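Local coordinates for protein esterase D (Lactobacillus rhamnosus, PDB 3DKR) that probably hydrolyses carboxylic esters, as an alpha/beta hydrolase with a predicted catalytic triad, at residues Pro15-Gly20 and Val85-Ala90; Asp75-Glu80 and Gly104-Lys109; His133-Phe138 and Ala160-Gln165; Gln205-Leu210 and Val216-Tyr221. All coordinates share one frame; numbering follows the deposited sequence.

Contact 1: Pro15-Gly20 and Val85-Ala90; sequences PFEYEG and VAHMTA
Glu17 and His87 reach for each other from opposite directions and join the edge strand 16-18 to the last turns of helix 74-89 by a histidine-carboxylate hydrogen bond. His87 NE2 donates to Glu17 OE1 over 2.8 Å, with an N-H...O angle of 156°. The oxygen is met on its syn side, but with the donor tilted out of the carboxylate plane. The carboxylate sits at the edge of the imidazole, its plane turned 70° from that of the ring. Glutamate suits the strand position because its chain is long: CG lies anti to the backbone N (chi1 -177°) and the chain runs on extended, which carries the carboxylate about halfway across to the helix, and His87 comes out to meet it.

Glu17 OE2 has a second partner, Lys91, by a salt bridge, and Lys91 also pairs with Glu19. The carboxylate may favour a protonated His87, though Lys91 already offsets part of its charge.

The remaining contact is van der Waals packing. Met88, whose flexible chain is bent at chi2 and chi3, brings SD to 3.7 Å from Glu17 OE2, passing alongside the glutamate.

Strand 51-54 pairs antiparallel with strand 16-18, and its Tyr53 touches Glu17 and Met88 and meets the His87 ring, while Met88 also packs on Val95 of strand 94-99.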
loop_
_atom_site.group_PDB
_atom_site.type_symbol
_atom_site.label_atom_id
_atom_site.label_comp_id
_atom_site.label_asym_id
_atom_site.label_seq_id
_atom_site.Cartn_x
_atom_site.Cartn_y
_atom_site.Cartn_z
ATOM N N PRO A 15 -2.982 3.385 -14.121
ATOM C CA PRO A 15 -3.543 4.105 -12.976
ATOM C C PRO A 15 -4.998 4.392 -13.301
ATOM O O PRO A 15 -5.347 4.476 -14.476
ATOM C CB PRO A 15 -2.744 5.413 -12.941
ATOM C CG PRO A 15 -2.127 5.527 -14.286
ATOM C CD PRO A 15 -1.949 4.164 -14.816
ATOM N N PHE A 16 -5.851 4.532 -12.287
ATOM C CA PHE A 16 -7.258 4.842 -12.554
ATOM C C PHE A 16 -7.889 5.699 -11.475
ATOM O O PHE A 16 -7.366 5.796 -10.375
ATOM C CB PHE A 16 -8.092 3.583 -12.816
ATOM C CG PHE A 16 -8.285 2.675 -11.620
ATOM C CD1 PHE A 16 -7.350 1.685 -11.301
ATOM C CD2 PHE A 16 -9.439 2.755 -10.850
ATOM C CE1 PHE A 16 -7.541 0.843 -10.222
ATOM C CE2 PHE A 16 -9.628 1.916 -9.784
ATOM C CZ PHE A 16 -8.680 0.948 -9.474
ATOM N N GLU A 17 -8.992 6.340 -11.834
ATOM C CA GLU A 17 -9.618 7.329 -10.960
ATOM C C GLU A 17 -11.111 7.290 -11.106
ATOM O O GLU A 17 -11.633 7.268 -12.225
ATOM C CB GLU A 17 -9.127 8.744 -11.267
ATOM C CG GLU A 17 -9.722 9.796 -10.321
ATOM C CD GLU A 17 -9.018 11.147 -10.338
ATOM O OE1 GLU A 17 -8.086 11.362 -11.146
ATOM O OE2 GLU A 17 -9.411 12.005 -9.509
ATOM N N TYR A 18 -11.794 7.296 -9.968
ATOM C CA TYR A 18 -13.230 7.449 -9.921
ATOM C C TYR A 18 -13.571 8.789 -9.317
ATOM O O TYR A 18 -13.062 9.145 -8.237
ATOM C CB TYR A 18 -13.858 6.378 -9.040
ATOM C CG TYR A 18 -13.585 4.959 -9.455
ATOM C CD1 TYR A 18 -13.371 4.619 -10.787
ATOM C CD2 TYR A 18 -13.584 3.940 -8.504
ATOM C CE1 TYR A 18 -13.128 3.286 -11.157
ATOM C CE2 TYR A 18 -13.353 2.633 -8.867
ATOM C CZ TYR A 18 -13.110 2.310 -10.189
ATOM O OH TYR A 18 -12.882 0.978 -10.539
ATOM N N GLU A 19 -14.468 9.511 -9.978
ATOM C CA GLU A 19 -14.905 10.811 -9.456
ATOM C C GLU A 19 -15.848 10.629 -8.300
ATOM O O GLU A 19 -16.666 9.718 -8.292
ATOM C CB GLU A 19 -15.594 11.626 -10.543
ATOM C CG GLU A 19 -14.751 11.838 -11.778
ATOM C CD GLU A 19 -13.383 12.407 -11.489
ATOM O OE1 GLU A 19 -13.283 13.421 -10.746
ATOM O OE2 GLU A 19 -12.388 11.822 -11.999
ATOM N N GLY A 20 -15.737 11.514 -7.313
ATOM C CA GLY A 20 -16.670 11.546 -6.201
ATOM C C GLY A 20 -17.240 12.934 -5.998
ATOM O O GLY A 20 -17.328 13.729 -6.945
ATOM N N VAL A 85 -1.506 12.234 -3.525
ATOM C CA VAL A 85 -2.213 12.927 -2.431
ATOM C C VAL A 85 -2.586 14.363 -2.866
ATOM O O VAL A 85 -3.735 14.785 -2.727
ATOM C CB VAL A 85 -1.369 12.934 -1.151
ATOM C CG1 VAL A 85 -1.955 13.909 -0.115
ATOM C CG2 VAL A 85 -1.257 11.519 -0.577
ATOM N N ALA A 86 -1.624 15.104 -3.427
ATOM C CA ALA A 86 -1.899 16.488 -3.842
ATOM C C ALA A 86 -3.004 16.582 -4.892
ATOM O O ALA A 86 -3.839 17.492 -4.869
ATOM C CB ALA A 86 -0.629 17.138 -4.364
ATOM N N HIS A 87 -3.015 15.627 -5.815
ATOM C CA HIS A 87 -4.039 15.542 -6.863
ATOM C C HIS A 87 -5.439 15.529 -6.247
ATOM O O HIS A 87 -6.364 16.181 -6.742
ATOM C CB HIS A 87 -3.803 14.261 -7.676
ATOM C CG HIS A 87 -4.832 14.000 -8.726
ATOM N ND1 HIS A 87 -4.883 14.714 -9.908
ATOM C CD2 HIS A 87 -5.834 13.089 -8.788
ATOM C CE1 HIS A 87 -5.881 14.256 -10.647
ATOM N NE2 HIS A 87 -6.471 13.270 -9.991
ATOM N N MET A 88 -5.569 14.798 -5.142
ATOM C CA MET A 88 -6.855 14.558 -4.511
ATOM C C MET A 88 -7.201 15.665 -3.515
ATOM O O MET A 88 -8.364 16.087 -3.452
ATOM C CB MET A 88 -6.883 13.179 -3.851
ATOM C CG MET A 88 -6.782 12.012 -4.858
ATOM S SD MET A 88 -8.164 11.956 -6.023
ATOM C CE MET A 88 -9.306 10.909 -5.131
ATOM N N THR A 89 -6.213 16.163 -2.772
ATOM C CA THR A 89 -6.492 17.281 -1.860
ATOM C C THR A 89 -6.787 18.582 -2.624
ATOM O O THR A 89 -7.285 19.544 -2.031
ATOM C CB THR A 89 -5.360 17.532 -0.860
ATOM O OG1 THR A 89 -4.167 17.895 -1.562
ATOM C CG2 THR A 89 -5.126 16.323 0.028
ATOM N N ALA A 90 -6.473 18.655 -3.910
ATOM C CA ALA A 90 -6.890 19.823 -4.712
ATOM C C ALA A 90 -8.401 19.832 -4.998
ATOM O O ALA A 90 -8.977 20.898 -5.265
ATOM C CB ALA A 90 -6.120 19.855 -6.014
#

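Contact 2: Asp75-Glu80 and Gly104-Lys109; sequences DIWWAE and GIFAMK
Trp78 and Phe106 mark the closest backbone approach, 6.0 Å between their CA atoms, where the axes of helix segments 75-80 and 104-109 pass 9.9 Å apart at a crossing angle of -56°. Phe106 lays one ring face against the backbone of the first helix, over Trp77 C and Trp78 N, while its CE2 meets Trp77 CB at 3.5 Å. The Trp78 indole, swung across by a chi1 of 171°, puts CZ3 3.5 Å from Phe106 O and offers a face to Lys109, whose CD sits 3.6 Å from the six-membered ring's centroid, a CH-pi contact. Replacing Trp78 with an alanine would probably open a gap beside Phe106 and leave the Lys109 methylenes without the indole face they lie on. The contact packs two helices of the alpha/beta hydrolase core; helix 101-113 begins at Ser101, the predicted nucleophile, whose side chain is about 10 Å from that of Phe106. Lysine suits its place because an aliphatic stem covers the indole while the ammonium is at most weakly attracted to it; dispersion, not charge, therefore carries the contact.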
loop_
_atom_site.group_PDB
_atom_site.type_symbol
_atom_site.label_atom_id
_atom_site.label_comp_id
_atom_site.label_asym_id
_atom_site.label_seq_id
_atom_site.Cartn_x
_atom_site.Cartn_y
_atom_site.Cartn_z
ATOM N N ASP A 75 12.411 6.390 -3.341
ATOM C CA ASP A 75 12.346 7.834 -3.494
ATOM C C ASP A 75 11.378 8.221 -4.603
ATOM O O ASP A 75 10.546 9.122 -4.424
ATOM C CB ASP A 75 13.751 8.418 -3.695
ATOM C CG ASP A 75 14.631 8.194 -2.484
ATOM O OD1 ASP A 75 14.196 8.517 -1.347
ATOM O OD2 ASP A 75 15.737 7.633 -2.666
ATOM N N ILE A 76 11.441 7.513 -5.727
ATOM C CA ILE A 76 10.486 7.740 -6.836
ATOM C C ILE A 76 9.057 7.461 -6.366
ATOM O O ILE A 76 8.135 8.254 -6.612
ATOM C CB ILE A 76 10.833 6.871 -8.071
ATOM C CG1 ILE A 76 12.163 7.327 -8.671
ATOM C CG2 ILE A 76 9.720 6.922 -9.105
ATOM C CD1 ILE A 76 12.737 6.399 -9.733
ATOM N N TRP A 77 8.879 6.336 -5.680
ATOM C CA TRP A 77 7.544 5.918 -5.249
ATOM C C TRP A 77 6.991 6.888 -4.212
ATOM O O TRP A 77 5.776 7.137 -4.169
ATOM C CB TRP A 77 7.560 4.489 -4.698
ATOM C CG TRP A 77 8.078 3.510 -5.706
ATOM C CD1 TRP A 77 7.933 3.577 -7.059
ATOM C CD2 TRP A 77 8.787 2.297 -5.432
ATOM N NE1 TRP A 77 8.525 2.481 -7.655
ATOM C CE2 TRP A 77 9.068 1.687 -6.677
ATOM C CE3 TRP A 77 9.240 1.677 -4.259
ATOM C CZ2 TRP A 77 9.774 0.482 -6.774
ATOM C CZ3 TRP A 77 9.938 0.472 -4.365
ATOM C CH2 TRP A 77 10.191 -0.108 -5.611
ATOM N N TRP A 78 7.866 7.443 -3.384
ATOM C CA TRP A 78 7.432 8.476 -2.437
ATOM C C TRP A 78 6.977 9.738 -3.176
ATOM O O TRP A 78 5.919 10.299 -2.872
ATOM C CB TRP A 78 8.543 8.780 -1.427
ATOM C CG TRP A 78 8.303 9.966 -0.527
ATOM C CD1 TRP A 78 9.169 10.983 -0.291
ATOM C CD2 TRP A 78 7.132 10.245 0.267
ATOM N NE1 TRP A 78 8.631 11.882 0.597
ATOM C CE2 TRP A 78 7.377 11.459 0.952
ATOM C CE3 TRP A 78 5.913 9.596 0.463
ATOM C CZ2 TRP A 78 6.445 12.034 1.820
ATOM C CZ3 TRP A 78 4.970 10.179 1.340
ATOM C CH2 TRP A 78 5.249 11.383 1.994
ATOM N N ALA A 79 7.746 10.193 -4.157
ATOM C CA ALA A 79 7.303 11.343 -4.963
ATOM C C ALA A 79 5.944 11.058 -5.638
ATOM O O ALA A 79 5.076 11.932 -5.726
ATOM C CB ALA A 79 8.343 11.678 -6.035
ATOM N N GLU A 80 5.766 9.838 -6.121
ATOM C CA GLU A 80 4.521 9.466 -6.804
ATOM C C GLU A 80 3.343 9.462 -5.824
ATOM O O GLU A 80 2.243 9.910 -6.154
ATOM C CB GLU A 80 4.679 8.120 -7.519
ATOM C CG GLU A 80 5.624 8.254 -8.720
ATOM C CD GLU A 80 6.058 6.946 -9.392
ATOM O OE1 GLU A 80 6.025 5.863 -8.774
ATOM O OE2 GLU A 80 6.432 7.012 -10.594
ATOM N N GLY A 104 1.662 1.332 2.033
ATOM C CA GLY A 104 1.396 1.744 3.424
ATOM C C GLY A 104 2.539 2.494 4.091
ATOM O O GLY A 104 2.314 3.316 4.973
ATOM N N ILE A 105 3.773 2.216 3.680
ATOM C CA ILE A 105 4.922 2.986 4.160
ATOM C C ILE A 105 4.698 4.434 3.737
ATOM O O ILE A 105 4.852 5.351 4.543
ATOM C CB ILE A 105 6.255 2.470 3.559
ATOM C CG1 ILE A 105 6.573 1.077 4.095
ATOM C CG2 ILE A 105 7.441 3.428 3.876
ATOM C CD1 ILE A 105 7.619 0.345 3.231
ATOM N N PHE A 106 4.314 4.634 2.478
ATOM C CA PHE A 106 4.111 5.982 1.960
ATOM C C PHE A 106 2.843 6.627 2.526
ATOM O O PHE A 106 2.822 7.827 2.764
ATOM C CB PHE A 106 4.109 5.974 0.435
ATOM C CG PHE A 106 5.333 5.306 -0.144
ATOM C CD1 PHE A 106 6.595 5.730 0.232
ATOM C CD2 PHE A 106 5.222 4.233 -1.020
ATOM C CE1 PHE A 106 7.735 5.110 -0.283
ATOM C CE2 PHE A 106 6.348 3.624 -1.537
ATOM C CZ PHE A 106 7.599 4.048 -1.159
ATOM N N ALA A 107 1.800 5.828 2.776
ATOM C CA ALA A 107 0.592 6.357 3.432
ATOM C C ALA A 107 0.924 6.928 4.793
ATOM O O ALA A 107 0.468 8.013 5.156
ATOM C CB ALA A 107 -0.481 5.283 3.579
ATOM N N MET A 108 1.747 6.205 5.548
ATOM C CA MET A 108 2.125 6.667 6.879
ATOM C C MET A 108 3.018 7.895 6.771
ATOM O O MET A 108 2.855 8.837 7.553
ATOM C CB MET A 108 2.770 5.552 7.694
ATOM C CG MET A 108 1.826 4.396 8.026
ATOM S SD MET A 108 0.219 4.866 8.746
ATOM C CE MET A 108 0.749 5.944 10.088
ATOM N N LYS A 109 3.950 7.922 5.819
ATOM C CA LYS A 109 4.815 9.092 5.675
ATOM C C LYS A 109 3.989 10.317 5.251
ATOM O O LYS A 109 4.281 11.447 5.657
ATOM C CB LYS A 109 5.967 8.845 4.703
ATOM C CG LYS A 109 7.083 9.863 4.821
ATOM C CD LYS A 109 8.216 9.570 3.860
ATOM C CE LYS A 109 9.367 10.557 4.015
ATOM N NZ LYS A 109 10.212 10.286 5.217
#

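Contact 3: His133-Phe138 and Ala160-Gln165; sequences HLVPGF and AYLPGQ. With ACT (acetate ion), chain C.
Leu162 meets Phe138 with both of its methyl groups. CD2 rests 3.6 Å from Phe138 CB, and CD1 lies over one face of the ring, 4.3 Å from its centroid, as a CH-pi contact. The branched leucine suits this place because one methyl can take the base of the phenylalanine while the other covers its ring. Val135, one turn earlier on helix 134-149, adds a lighter touch, CG2 to Leu162 CD2 at 4.1 Å.

The next shell surrounds these groups. A chi1 of -166° sends the Phe138 ring toward helix 155-178, where it also touches Ile158; Leu69 and Thr32 pack on it as well. Putting a serine in place of Phe138 would probably leave Leu162 CD1 without the ring face it covers and open a gap between the two helices. Leu162 also packs on Tyr31. In the chain this helix pair lies between strands 119-122 and 187-192, and the Phe138 side chain is about 12 Å from that of His226, a predicted charge-relay residue.

Farther out, an acetate, probably from the crystallisation liquor, sits at the start of helix 134-149. Leu134 N donates to its OXT and Val135 N to its O, each over 2.8 Å, and His132 ND1 bonds it too. An anion there probably also gains from the helix dipole.

Val135 thus gives its amide to the anion and a methyl to Leu162, yet between the two segments the contact is apolar, with no hydrogen bond across it.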
loop_
_atom_site.group_PDB
_atom_site.type_symbol
_atom_site.label_atom_id
_atom_site.label_comp_id
_atom_site.label_asym_id
_atom_site.label_seq_id
_atom_site.Cartn_x
_atom_site.Cartn_y
_atom_site.Cartn_z
ATOM N N HIS A 133 9.280 -12.010 4.123
ATOM C CA HIS A 133 9.606 -13.106 3.225
ATOM C C HIS A 133 9.178 -12.694 1.812
ATOM O O HIS A 133 8.282 -13.303 1.238
ATOM C CB HIS A 133 8.850 -14.366 3.643
ATOM C CG HIS A 133 9.275 -14.928 4.961
ATOM N ND1 HIS A 133 8.976 -14.324 6.161
ATOM C CD2 HIS A 133 9.937 -16.069 5.270
ATOM C CE1 HIS A 133 9.457 -15.056 7.153
ATOM N NE2 HIS A 133 10.049 -16.118 6.639
ATOM N N LEU A 134 9.814 -11.653 1.273
ATOM C CA LEU A 134 9.464 -11.109 -0.045
ATOM C C LEU A 134 10.296 -11.694 -1.181
ATOM O O LEU A 134 9.929 -11.551 -2.353
ATOM C CB LEU A 134 9.602 -9.586 -0.041
ATOM C CG LEU A 134 8.443 -8.901 0.677
ATOM C CD1 LEU A 134 8.839 -7.471 0.999
ATOM C CD2 LEU A 134 7.155 -8.915 -0.166
ATOM N N VAL A 135 11.409 -12.352 -0.855
ATOM C CA VAL A 135 12.294 -12.847 -1.907
ATOM C C VAL A 135 11.677 -14.032 -2.648
ATOM O O VAL A 135 11.614 -14.019 -3.872
ATOM C CB VAL A 135 13.704 -13.187 -1.395
ATOM C CG1 VAL A 135 14.485 -13.913 -2.474
ATOM C CG2 VAL A 135 14.436 -11.906 -0.987
ATOM N N PRO A 136 11.202 -15.056 -1.926
ATOM C CA PRO A 136 10.534 -16.132 -2.669
ATOM C C PRO A 136 9.308 -15.638 -3.440
ATOM O O PRO A 136 9.078 -16.062 -4.580
ATOM C CB PRO A 136 10.141 -17.129 -1.573
ATOM C CG PRO A 136 11.036 -16.811 -0.442
ATOM C CD PRO A 136 11.229 -15.333 -0.482
ATOM N N GLY A 137 8.559 -14.723 -2.831
ATOM C CA GLY A 137 7.424 -14.109 -3.511
ATOM C C GLY A 137 7.816 -13.425 -4.812
ATOM O O GLY A 137 7.149 -13.593 -5.836
ATOM N N PHE A 138 8.898 -12.649 -4.780
ATOM C CA PHE A 138 9.349 -11.921 -5.968
ATOM C C PHE A 138 9.784 -12.915 -7.036
ATOM O O PHE A 138 9.395 -12.797 -8.189
ATOM C CB PHE A 138 10.502 -10.960 -5.644
ATOM C CG PHE A 138 10.775 -9.960 -6.733
ATOM C CD1 PHE A 138 10.423 -8.623 -6.578
ATOM C CD2 PHE A 138 11.368 -10.351 -7.939
ATOM C CE1 PHE A 138 10.670 -7.706 -7.584
ATOM C CE2 PHE A 138 11.602 -9.430 -8.947
ATOM C CZ PHE A 138 11.257 -8.107 -8.768
ATOM N N ALA A 160 20.807 -10.352 -8.231
ATOM C CA ALA A 160 21.788 -9.271 -8.303
ATOM C C ALA A 160 21.237 -7.936 -7.816
ATOM O O ALA A 160 21.980 -7.128 -7.270
ATOM C CB ALA A 160 22.289 -9.118 -9.722
ATOM N N TYR A 161 19.944 -7.702 -8.045
ATOM C CA TYR A 161 19.321 -6.406 -7.731
ATOM C C TYR A 161 18.387 -6.443 -6.512
ATOM O O TYR A 161 18.231 -5.425 -5.815
ATOM C CB TYR A 161 18.459 -5.936 -8.899
ATOM C CG TYR A 161 19.151 -5.320 -10.096
ATOM C CD1 TYR A 161 19.613 -4.003 -10.060
ATOM C CD2 TYR A 161 19.241 -6.016 -11.295
ATOM C CE1 TYR A 161 20.212 -3.414 -11.186
ATOM C CE2 TYR A 161 19.828 -5.439 -12.422
ATOM C CZ TYR A 161 20.309 -4.142 -12.357
ATOM O OH TYR A 161 20.888 -3.580 -13.481
ATOM N N LEU A 162 17.735 -7.581 -6.283
ATOM C CA LEU A 162 16.618 -7.630 -5.312
ATOM C C LEU A 162 17.050 -7.343 -3.869
ATOM O O LEU A 162 16.398 -6.560 -3.166
ATOM C CB LEU A 162 15.863 -8.957 -5.416
ATOM C CG LEU A 162 14.676 -9.184 -4.471
ATOM C CD1 LEU A 162 13.685 -8.019 -4.556
ATOM C CD2 LEU A 162 14.016 -10.505 -4.818
ATOM N N PRO A 163 18.156 -7.953 -3.397
ATOM C CA PRO A 163 18.579 -7.630 -2.032
ATOM C C PRO A 163 18.811 -6.137 -1.815
ATOM O O PRO A 163 18.448 -5.593 -0.764
ATOM C CB PRO A 163 19.880 -8.433 -1.871
ATOM C CG PRO A 163 19.724 -9.557 -2.806
ATOM C CD PRO A 163 19.053 -8.955 -4.008
ATOM N N GLY A 164 19.384 -5.472 -2.813
ATOM C CA GLY A 164 19.694 -4.058 -2.712
ATOM C C GLY A 164 18.433 -3.205 -2.670
ATOM O O GLY A 164 18.373 -2.226 -1.923
ATOM N N GLN A 165 17.426 -3.575 -3.461
ATOM C CA GLN A 165 16.170 -2.815 -3.442
ATOM C C GLN A 165 15.405 -3.061 -2.149
ATOM O O GLN A 165 14.858 -2.117 -1.585
ATOM C CB GLN A 165 15.280 -3.081 -4.648
ATOM C CG GLN A 165 14.065 -2.155 -4.664
ATOM C CD GLN A 165 13.352 -2.189 -5.989
ATOM O OE1 GLN A 165 12.645 -3.136 -6.279
ATOM N NE2 GLN A 165 13.577 -1.169 -6.817
HETATM C C ACT C . 12.987 -11.807 2.335
HETATM O O ACT C . 12.678 -12.791 1.636
HETATM O OXT ACT C . 12.283 -10.784 2.187
HETATM C CH3 ACT C . 14.154 -11.839 3.279
#

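Contact 4: Gln205-Leu210 and Val216-Tyr221; sequences QLRDAL and VDFHWY
Arg207 faces strand 216-221 with the aliphatic part of its chain, crossing Val216 and Phe218 at about a right angle. A chi1 of 177° directs the chain at the strand: CG comes 4.0 Å from Val216 CG1, and CD stands 4.1 Å from Phe218 CD1. Beyond CD the chain bends, and the guanidinium is inclined 42° to the phenyl plane, its CZ 5.5 Å from the ring centroid, too long for more than a weak cation-pi attraction. Asp208, next along the helix, holds this head side-on: Arg207 NE and NH2 both donate to OD1, the former over 2.9 Å, in a salt bridge. Leu210, just past the helix, sets CB 4.0 Å from Val216 CG2, so the two branches of the valine serve different partners. The ring of Tyr204 also meets that of Phe218 within this beta-alpha-beta unit. Arginine fits a partly exposed site here because its methylenes pack on the strand's apolar side chains while Asp208 balances its charge; the helix-strand contact itself is essentially apolar.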
loop_
_atom_site.group_PDB
_atom_site.type_symbol
_atom_site.label_atom_id
_atom_site.label_comp_id
_atom_site.label_asym_id
_atom_site.label_seq_id
_atom_site.Cartn_x
_atom_site.Cartn_y
_atom_site.Cartn_z
ATOM N N GLN A 205 3.254 -3.319 16.625
ATOM C CA GLN A 205 4.286 -2.309 16.848
ATOM C C GLN A 205 3.899 -0.955 16.232
ATOM O O GLN A 205 4.161 0.110 16.809
ATOM C CB GLN A 205 5.639 -2.775 16.296
ATOM C CG GLN A 205 6.322 -3.878 17.094
ATOM C CD GLN A 205 7.852 -3.851 16.921
ATOM O OE1 GLN A 205 8.371 -3.420 15.883
ATOM N NE2 GLN A 205 8.575 -4.270 17.956
ATOM N N LEU A 206 3.277 -0.999 15.056
ATOM C CA LEU A 206 2.812 0.217 14.407
ATOM C C LEU A 206 1.760 0.878 15.300
ATOM O O LEU A 206 1.880 2.051 15.634
ATOM C CB LEU A 206 2.258 -0.103 13.013
ATOM C CG LEU A 206 1.560 1.017 12.251
ATOM C CD1 LEU A 206 2.483 2.219 12.083
ATOM C CD2 LEU A 206 1.039 0.471 10.899
ATOM N N ARG A 207 0.759 0.106 15.708
ATOM C CA ARG A 207 -0.267 0.592 16.638
ATOM C C ARG A 207 0.346 1.262 17.854
ATOM O O ARG A 207 -0.031 2.381 18.213
ATOM C CB ARG A 207 -1.148 -0.563 17.089
ATOM C CG ARG A 207 -2.210 -0.180 18.134
ATOM C CD ARG A 207 -2.778 -1.424 18.806
ATOM N NE ARG A 207 -1.758 -2.100 19.605
ATOM C CZ ARG A 207 -1.906 -3.296 20.163
ATOM N NH1 ARG A 207 -3.035 -3.978 20.011
ATOM N NH2 ARG A 207 -0.904 -3.812 20.871
ATOM N N ASP A 208 1.288 0.576 18.494
ATOM C CA ASP A 208 1.903 1.087 19.720
ATOM C C ASP A 208 2.773 2.340 19.522
ATOM O O ASP A 208 2.959 3.117 20.470
ATOM C CB ASP A 208 2.726 -0.016 20.395
ATOM C CG ASP A 208 1.878 -1.173 20.899
ATOM O OD1 ASP A 208 0.627 -1.099 20.887
ATOM O OD2 ASP A 208 2.488 -2.185 21.327
ATOM N N ALA A 209 3.325 2.539 18.320
ATOM C CA ALA A 209 4.208 3.685 18.057
ATOM C C ALA A 209 3.422 4.959 17.780
ATOM O O ALA A 209 3.990 6.048 17.820
ATOM C CB ALA A 209 5.151 3.405 16.875
ATOM N N LEU A 210 2.129 4.814 17.484
ATOM C CA LEU A 210 1.280 5.951 17.089
ATOM C C LEU A 210 0.768 6.679 18.329
ATOM O O LEU A 210 -0.437 6.817 18.536
ATOM C CB LEU A 210 0.129 5.476 16.208
ATOM C CG LEU A 210 0.597 5.068 14.797
ATOM C CD1 LEU A 210 -0.421 4.175 14.120
ATOM C CD2 LEU A 210 0.914 6.284 13.952
ATOM N N VAL A 216 -6.557 4.963 16.863
ATOM C CA VAL A 216 -6.037 3.883 16.032
ATOM C C VAL A 216 -7.085 2.781 15.899
ATOM O O VAL A 216 -7.444 2.121 16.880
ATOM C CB VAL A 216 -4.722 3.306 16.594
ATOM C CG1 VAL A 216 -4.210 2.204 15.683
ATOM C CG2 VAL A 216 -3.692 4.416 16.733
ATOM N N ASP A 217 -7.581 2.580 14.682
ATOM C CA ASP A 217 -8.631 1.602 14.420
ATOM C C ASP A 217 -7.991 0.327 13.877
ATOM O O ASP A 217 -7.585 0.279 12.715
ATOM C CB ASP A 217 -9.625 2.186 13.412
ATOM C CG ASP A 217 -10.834 1.294 13.179
ATOM O OD1 ASP A 217 -11.131 0.394 13.995
ATOM O OD2 ASP A 217 -11.522 1.526 12.160
ATOM N N PHE A 218 -7.903 -0.701 14.723
ATOM C CA PHE A 218 -7.084 -1.887 14.453
ATOM C C PHE A 218 -7.928 -3.113 14.109
ATOM O O PHE A 218 -8.844 -3.486 14.864
ATOM C CB PHE A 218 -6.212 -2.180 15.680
ATOM C CG PHE A 218 -5.188 -3.289 15.479
ATOM C CD1 PHE A 218 -3.872 -2.971 15.179
ATOM C CD2 PHE A 218 -5.522 -4.625 15.631
ATOM C CE1 PHE A 218 -2.927 -3.959 15.013
ATOM C CE2 PHE A 218 -4.576 -5.634 15.452
ATOM C CZ PHE A 218 -3.271 -5.295 15.143
ATOM N N HIS A 219 -7.594 -3.767 13.000
ATOM C CA HIS A 219 -8.341 -4.928 12.520
ATOM C C HIS A 219 -7.434 -6.061 12.086
ATOM O O HIS A 219 -6.496 -5.843 11.319
ATOM C CB HIS A 219 -9.240 -4.523 11.367
ATOM C CG HIS A 219 -10.284 -3.546 11.770
ATOM N ND1 HIS A 219 -11.500 -3.942 12.285
ATOM C CD2 HIS A 219 -10.285 -2.193 11.786
ATOM C CE1 HIS A 219 -12.211 -2.870 12.586
ATOM N NE2 HIS A 219 -11.499 -1.797 12.289
ATOM N N TRP A 220 -7.717 -7.256 12.615
ATOM C CA TRP A 220 -6.991 -8.490 12.302
ATOM C C TRP A 220 -7.897 -9.369 11.453
ATOM O O TRP A 220 -9.061 -9.574 11.826
ATOM C CB TRP A 220 -6.628 -9.221 13.602
ATOM C CG TRP A 220 -5.560 -10.258 13.435
ATOM C CD1 TRP A 220 -5.722 -11.606 13.317
ATOM C CD2 TRP A 220 -4.155 -10.015 13.383
ATOM N NE1 TRP A 220 -4.491 -12.223 13.166
ATOM C CE2 TRP A 220 -3.514 -11.262 13.200
ATOM C CE3 TRP A 220 -3.379 -8.863 13.437
ATOM C CZ2 TRP A 220 -2.121 -11.378 13.110
ATOM C CZ3 TRP A 220 -2.011 -8.978 13.353
ATOM C CH2 TRP A 220 -1.393 -10.217 13.191
ATOM N N TYR A 221 -7.383 -9.879 10.328
ATOM C CA TYR A 221 -8.171 -10.673 9.373
ATOM C C TYR A 221 -7.703 -12.114 9.513
ATOM O O TYR A 221 -6.794 -12.569 8.829
ATOM C CB TYR A 221 -8.066 -10.074 7.951
ATOM C CG TYR A 221 -8.671 -8.689 7.970
ATOM C CD1 TYR A 221 -10.049 -8.504 7.894
ATOM C CD2 TYR A 221 -7.866 -7.570 8.155
ATOM C CE1 TYR A 221 -10.611 -7.223 7.983
ATOM C CE2 TYR A 221 -8.406 -6.292 8.242
ATOM C CZ TYR A 221 -9.778 -6.127 8.177
ATOM O OH TYR A 221 -10.287 -4.854 8.263
#

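From the N terminus, residues 15-20 carry the edge strand 16-18, and contact 1 closes the longest loop when the chain returns at 85-90. Contact 2 opens inside that loop, at 75-80 on the same helix 74-89, and closes beyond it at 104-109, so these two cross. Contact 3 follows in series and joins helices 134-149 and 155-178, on the opposite side of the chain's centre from contact 1. Contact 4, last and shortest in span, ties helix 202-209 to 216-221, the other outermost strand of the sheet. Contact 2 touches both later contacts: Trp77 CH2 packs 3.7 Å from Gln165 NE2, and Met108 CE lies 3.9 Å from Leu210 CD2.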